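Phosphotriesterase family protein (Listeria monocytogenes serotype 4b str. H7858, PDB 3PNZ) probably hydrolyses phosphorylated sugar lactones, as a zinc-dependent lactonase of the amidohydrolase fold. Local coordinates at residues A[50-55]-A[79-84]; A[242-247]-A[273-278]. One frame throughout, in Å; residues are numbered along the deposited sequence.

In the fold
Both contacts belong to one (β/α)8 barrel of the phosphotriesterase family, and contact 1 closes along the chain before contact 2 opens. Contact 1 (50-55 with 79-84) joins helices 45-57 and 75-85, which flank strand 62-65 in sequence. Contact 2 (242-247 with 273-278) joins the loops that follow strands 234-237 and 267-269, the last two of the barrel, near the zinc site. The centres lie 21 Å apart, and the nearest atoms are about 5 Å apart without touching. D51 links the two regions: it bonds to K280 and H281, just beyond 273-278. Contact 1 is thus helix packing, whereas contact 2 surrounds a bound phosphate ion, consistent with a substrate phosphate site.

Contact 1 of 2, residues A[50-55]-A[79-84]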
loop_
_atom_site.group_PDB
_atom_site.type_symbol
_atom_site.label_atom_id
_atom_site.label_comp_id
_atom_site.label_asym_id
_atom_site.label_seq_id
_atom_site.Cartn_x
_atom_site.Cartn_y
_atom_site.Cartn_z
ATOM N N LEU A 50 -3.715 8.954 17.432
ATOM C CA LEU A 50 -4.992 8.637 18.059
ATOM C C LEU A 50 -5.800 7.635 17.226
ATOM O O LEU A 50 -6.435 6.737 17.782
ATOM C CB LEU A 50 -5.792 9.908 18.335
ATOM C CG LEU A 50 -5.194 10.794 19.432
ATOM C CD1 LEU A 50 -5.838 12.178 19.446
ATOM C CD2 LEU A 50 -5.333 10.118 20.782
ATOM N N ASP A 51 -5.768 7.772 15.899
ATOM C CA ASP A 51 -6.430 6.787 15.040
ATOM C C ASP A 51 -5.741 5.417 15.105
ATOM O O ASP A 51 -6.399 4.381 15.203
ATOM C CB ASP A 51 -6.500 7.267 13.588
ATOM C CG ASP A 51 -7.716 8.152 13.319
ATOM O OD1 ASP A 51 -8.653 7.700 12.612
ATOM O OD2 ASP A 51 -7.731 9.300 13.812
ATOM N N VAL A 52 -4.418 5.410 15.038
ATOM C CA VAL A 52 -3.683 4.152 15.135
ATOM C C VAL A 52 -3.984 3.470 16.477
ATOM O O VAL A 52 -4.138 2.247 16.552
ATOM C CB VAL A 52 -2.165 4.367 14.948
ATOM C CG1 VAL A 52 -1.400 3.057 15.162
ATOM C CG2 VAL A 52 -1.886 4.930 13.565
ATOM N N GLN A 53 -4.096 4.266 17.536
ATOM C CA GLN A 53 -4.459 3.720 18.842
ATOM C C GLN A 53 -5.866 3.109 18.845
ATOM O O GLN A 53 -6.098 2.091 19.490
ATOM C CB GLN A 53 -4.323 4.781 19.939
ATOM C CG GLN A 53 -4.478 4.239 21.358
ATOM C CD GLN A 53 -3.374 3.256 21.730
ATOM O OE1 GLN A 53 -2.190 3.599 21.719
ATOM N NE2 GLN A 53 -3.758 2.033 22.050
ATOM N N ASP A 54 -6.808 3.720 18.123
ATOM C CA ASP A 54 -8.135 3.125 17.987
ATOM C C ASP A 54 -8.036 1.731 17.368
ATOM O O ASP A 54 -8.705 0.792 17.801
ATOM C CB ASP A 54 -9.041 3.994 17.114
ATOM C CG ASP A 54 -9.485 5.269 17.806
ATOM O OD1 ASP A 54 -9.508 5.302 19.058
ATOM O OD2 ASP A 54 -9.823 6.239 17.091
ATOM N N PHE A 55 -7.216 1.619 16.328
ATOM C CA PHE A 55 -6.973 0.350 15.641
ATOM C C PHE A 55 -6.424 -0.662 16.642
ATOM O O PHE A 55 -6.929 -1.775 16.761
ATOM C CB PHE A 55 -5.985 0.595 14.497
ATOM C CG PHE A 55 -5.597 -0.637 13.713
ATOM C CD1 PHE A 55 -6.527 -1.321 12.940
ATOM C CD2 PHE A 55 -4.271 -1.058 13.690
ATOM C CE1 PHE A 55 -6.151 -2.437 12.191
ATOM C CE2 PHE A 55 -3.883 -2.166 12.948
ATOM C CZ PHE A 55 -4.827 -2.857 12.193
ATOM N N ALA A 79 7.536 5.952 12.925
ATOM C CA ALA A 79 8.271 5.076 13.835
ATOM C C ALA A 79 7.896 5.366 15.286
ATOM O O ALA A 79 7.696 4.445 16.077
ATOM C CB ALA A 79 9.781 5.222 13.626
ATOM N N GLN A 80 7.774 6.645 15.630
ATOM C CA GLN A 80 7.404 7.020 16.991
ATOM C C GLN A 80 5.994 6.538 17.339
ATOM O O GLN A 80 5.746 6.069 18.447
ATOM C CB GLN A 80 7.529 8.534 17.197
ATOM C CG GLN A 80 7.308 8.965 18.636
ATOM C CD GLN A 80 8.372 8.411 19.572
ATOM O OE1 GLN A 80 9.519 8.206 19.171
ATOM N NE2 GLN A 80 7.992 8.160 20.821
ATOM N N ILE A 81 5.074 6.633 16.381
ATOM C CA ILE A 81 3.718 6.135 16.586
ATOM C C ILE A 81 3.714 4.628 16.826
ATOM O O ILE A 81 3.031 4.132 17.724
ATOM C CB ILE A 81 2.814 6.477 15.379
ATOM C CG1 ILE A 81 2.651 8.000 15.263
ATOM C CG2 ILE A 81 1.456 5.809 15.521
ATOM C CD1 ILE A 81 1.865 8.467 14.033
ATOM N N SER A 82 4.478 3.903 16.012
ATOM C CA SER A 82 4.628 2.463 16.180
ATOM C C SER A 82 5.104 2.145 17.598
ATOM O O SER A 82 4.513 1.320 18.296
ATOM C CB SER A 82 5.631 1.911 15.170
ATOM O OG SER A 82 5.761 0.506 15.302
ATOM N N LYS A 83 6.170 2.815 18.014
ATOM C CA LYS A 83 6.709 2.614 19.357
ATOM C C LYS A 83 5.664 2.844 20.450
ATOM O O LYS A 83 5.514 2.021 21.356
ATOM C CB LYS A 83 7.916 3.522 19.588
ATOM C CG LYS A 83 8.446 3.469 21.014
ATOM C CD LYS A 83 9.956 3.614 21.053
ATOM C CE LYS A 83 10.408 4.970 20.548
ATOM N NZ LYS A 83 11.861 5.178 20.830
ATOM N N GLU A 84 4.937 3.954 20.362
ATOM C CA GLU A 84 3.977 4.322 21.404
ATOM C C GLU A 84 2.702 3.476 21.425
ATOM O O GLU A 84 2.149 3.213 22.490
ATOM C CB GLU A 84 3.630 5.817 21.336
ATOM C CG GLU A 84 4.805 6.751 21.598
ATOM C CD GLU A 84 4.378 8.201 21.738
ATOM O OE1 GLU A 84 3.295 8.447 22.311
ATOM O OE2 GLU A 84 5.121 9.092 21.275
HETATM O O HOH W 1 -0.408 2.988 23.867
#
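V52 and I81 face each other where helices 45-57 and 75-85 pack, and their CA atoms, 7.8 Å apart, are the nearest pair of the two backbones. These are successive helices of the (β/α)8 barrel, separated in sequence by strand 62-65. The direct contact is small and apolar. The CG2 methyl of I81 lies 3.9 Å from V52 CB. It is about equally far from both V52 methyls, so one branch of the isoleucine meets the whole fork of the valine. I81 CG2 is anti to its backbone N, with CG1 beside that N (chi1 -65°). Both residues are buried. I81 also packs on K45, S48 and Q49 of helix 45-57, and V52 reaches T85 and I87.

A water bridges the more exposed edge. It donates to Q53 OE1 and to the backbone O of E84, each at 2.9 Å. Q53 NE2 turns instead to D57 OD1 on its own helix. The carboxylate of E84 adds polar links between the helices: OE1 accepts from Q49 NE2, and OE2 forms a salt bridge with K45. Q80, one turn before E84, also holds that oxygen. Its NE2 donates nearly straight (164°) to the anti side of E84 OE2, 3.1 Å away and close to the Q80 amide plane.

Contact 2 of 2, residues A[242-247]-A[273-278]; sequences KIKYAP and TARKTY. With PO4 (phosphate ion), chain L.
K242 and K244 meet R275 and Y278 around a phosphate ion, which Y245 also reaches. The two segments are loops that follow neighbouring strands, 234-237 and 267-269, of the (β/α)8 barrel. The phosphate probably came from the crystallisation liquor. The K242 side chain is about 7 Å from a zinc ion. With phosphorylated sugar lactones as the reported substrates, the site is consistent with a pocket for their phosphate.

Charged groups hold two of the oxygens. K242 NZ donates to O3 at 2.8 Å. It also bonds to the carbonyl of D272, a zinc ligand. K244 CG lies between its backbone N and carbonyl carbon (chi1 67°), and from there the extended chain reaches O1. K244 NZ and R275 NE converge on O1, at 2.8 and 3.0 Å respectively; R275 NH2 adds a weak bond. R275 NH1 pairs with D39.

Apolar parts of the same side chains also touch. K242 and K244 each cross Y278 at about a right angle, and K242 CE is 3.8 Å from Y278 CE2. R275 CD sits 3.6 Å above one face of the Y278 ring, toward its rim.

The two tyrosines give hydroxyl bonds. Y245 OH donates to O4, which lies near the plane of its ring. R218 makes a cation-pi contact with that ring. Y278 OH works both ways: it accepts from K244 NZ at 3.0 Å and donates to phosphate O3 at 2.6 Å.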
loop_
_atom_site.group_PDB
_atom_site.type_symbol
_atom_site.label_atom_id
_atom_site.label_comp_id
_atom_site.label_asym_id
_atom_site.label_seq_id
_atom_site.Cartn_x
_atom_site.Cartn_y
_atom_site.Cartn_z
ATOM N N LYS A 242 -15.421 4.273 0.790
ATOM C CA LYS A 242 -15.339 5.391 -0.156
ATOM C C LYS A 242 -16.576 5.447 -1.045
ATOM O O LYS A 242 -16.554 5.068 -2.219
ATOM C CB LYS A 242 -14.026 5.358 -0.950
ATOM C CG LYS A 242 -12.815 5.456 -0.010
ATOM C CD LYS A 242 -11.518 5.769 -0.736
ATOM C CE LYS A 242 -10.343 5.777 0.262
ATOM N NZ LYS A 242 -9.079 6.265 -0.359
ATOM N N ILE A 243 -17.668 5.920 -0.452
ATOM C CA ILE A 243 -18.967 5.944 -1.109
ATOM C C ILE A 243 -18.948 6.789 -2.374
ATOM O O ILE A 243 -19.715 6.539 -3.306
ATOM C CB ILE A 243 -20.067 6.464 -0.151
ATOM C CG1 ILE A 243 -20.081 5.640 1.141
ATOM C CG2 ILE A 243 -21.431 6.431 -0.830
ATOM C CD1 ILE A 243 -20.260 4.141 0.912
ATOM N N LYS A 244 -18.065 7.782 -2.423
ATOM C CA LYS A 244 -17.946 8.615 -3.621
ATOM C C LYS A 244 -17.505 7.808 -4.842
ATOM O O LYS A 244 -17.731 8.226 -5.977
ATOM C CB LYS A 244 -16.985 9.782 -3.393
ATOM C CG LYS A 244 -15.526 9.390 -3.200
ATOM C CD LYS A 244 -14.696 10.597 -2.749
ATOM C CE LYS A 244 -13.208 10.287 -2.708
ATOM N NZ LYS A 244 -12.387 11.483 -2.364
ATOM N N TYR A 245 -16.869 6.661 -4.615
ATOM C CA TYR A 245 -16.456 5.802 -5.726
ATOM C C TYR A 245 -17.469 4.689 -5.987
ATOM O O TYR A 245 -17.778 4.382 -7.134
ATOM C CB TYR A 245 -15.065 5.206 -5.481
ATOM C CG TYR A 245 -13.955 6.227 -5.459
ATOM C CD1 TYR A 245 -13.850 7.188 -6.460
ATOM C CD2 TYR A 245 -12.999 6.222 -4.448
ATOM C CE1 TYR A 245 -12.835 8.124 -6.447
ATOM C CE2 TYR A 245 -11.972 7.151 -4.429
ATOM C CZ TYR A 245 -11.903 8.107 -5.432
ATOM O OH TYR A 245 -10.889 9.040 -5.424
ATOM N N ALA A 246 -17.997 4.098 -4.918
ATOM C CA ALA A 246 -18.970 3.015 -5.042
ATOM C C ALA A 246 -19.637 2.782 -3.701
ATOM O O ALA A 246 -19.043 3.060 -2.668
ATOM C CB ALA A 246 -18.281 1.733 -5.509
ATOM N N PRO A 247 -20.876 2.261 -3.708
ATOM C CA PRO A 247 -21.494 1.869 -2.434
ATOM C C PRO A 247 -20.770 0.650 -1.893
ATOM O O PRO A 247 -20.180 -0.111 -2.667
ATOM C CB PRO A 247 -22.923 1.496 -2.835
ATOM C CG PRO A 247 -22.830 1.138 -4.289
ATOM C CD PRO A 247 -21.765 2.023 -4.859
ATOM N N THR A 273 -6.371 5.395 3.834
ATOM C CA THR A 273 -6.824 6.560 4.592
ATOM C C THR A 273 -5.842 7.715 4.432
ATOM O O THR A 273 -4.883 7.848 5.190
ATOM C CB THR A 273 -7.004 6.183 6.073
ATOM O OG1 THR A 273 -7.650 4.906 6.157
ATOM C CG2 THR A 273 -7.849 7.205 6.804
ATOM N N ALA A 274 -6.078 8.551 3.431
ATOM C CA ALA A 274 -5.059 9.497 2.998
ATOM C C ALA A 274 -5.420 10.954 3.248
ATOM O O ALA A 274 -4.679 11.845 2.846
ATOM C CB ALA A 274 -4.746 9.284 1.522
ATOM N N ARG A 275 -6.551 11.189 3.902
ATOM C CA ARG A 275 -7.068 12.549 4.081
ATOM C C ARG A 275 -7.383 12.875 5.533
ATOM O O ARG A 275 -7.795 12.004 6.298
ATOM C CB ARG A 275 -8.349 12.734 3.256
ATOM C CG ARG A 275 -8.122 12.835 1.766
ATOM C CD ARG A 275 -9.454 12.947 1.027
ATOM N NE ARG A 275 -9.269 13.084 -0.409
ATOM C CZ ARG A 275 -9.156 14.252 -1.028
ATOM N NH1 ARG A 275 -9.197 15.377 -0.324
ATOM N NH2 ARG A 275 -8.986 14.296 -2.340
ATOM N N LYS A 276 -7.227 14.149 5.900
ATOM C CA LYS A 276 -7.658 14.610 7.213
ATOM C C LYS A 276 -9.126 14.258 7.432
ATOM O O LYS A 276 -9.514 13.801 8.510
ATOM C CB LYS A 276 -7.467 16.126 7.349
ATOM C CG LYS A 276 -6.016 16.583 7.545
ATOM C CD LYS A 276 -5.977 18.066 7.936
ATOM C CE LYS A 276 -4.571 18.543 8.301
ATOM N NZ LYS A 276 -3.718 18.786 7.105
ATOM N N THR A 277 -9.937 14.455 6.392
ATOM C CA THR A 277 -11.372 14.198 6.484
ATOM C C THR A 277 -11.701 12.711 6.574
ATOM O O THR A 277 -12.854 12.344 6.791
ATOM C CB THR A 277 -12.138 14.808 5.295
ATOM O OG1 THR A 277 -11.529 14.389 4.069
ATOM C CG2 THR A 277 -12.122 16.339 5.372
ATOM N N TYR A 278 -10.688 11.858 6.415
ATOM C CA TYR A 278 -10.880 10.421 6.555
ATOM C C TYR A 278 -10.490 9.938 7.953
ATOM O O TYR A 278 -10.981 8.910 8.425
ATOM C CB TYR A 278 -10.039 9.668 5.538
ATOM C CG TYR A 278 -10.500 9.739 4.098
ATOM C CD1 TYR A 278 -11.719 10.319 3.749
ATOM C CD2 TYR A 278 -9.704 9.225 3.081
ATOM C CE1 TYR A 278 -12.129 10.377 2.419
ATOM C CE2 TYR A 278 -10.106 9.275 1.751
ATOM C CZ TYR A 278 -11.319 9.852 1.428
ATOM O OH TYR A 278 -11.722 9.899 0.109
HETATM P P PO4 L . -9.047 9.575 -2.268
HETATM O O1 PO4 L . -9.652 10.945 -2.421
HETATM O O2 PO4 L . -7.721 9.712 -1.552
HETATM O O3 PO4 L . -9.952 8.705 -1.427
HETATM O O4 PO4 L . -8.816 8.937 -3.623
#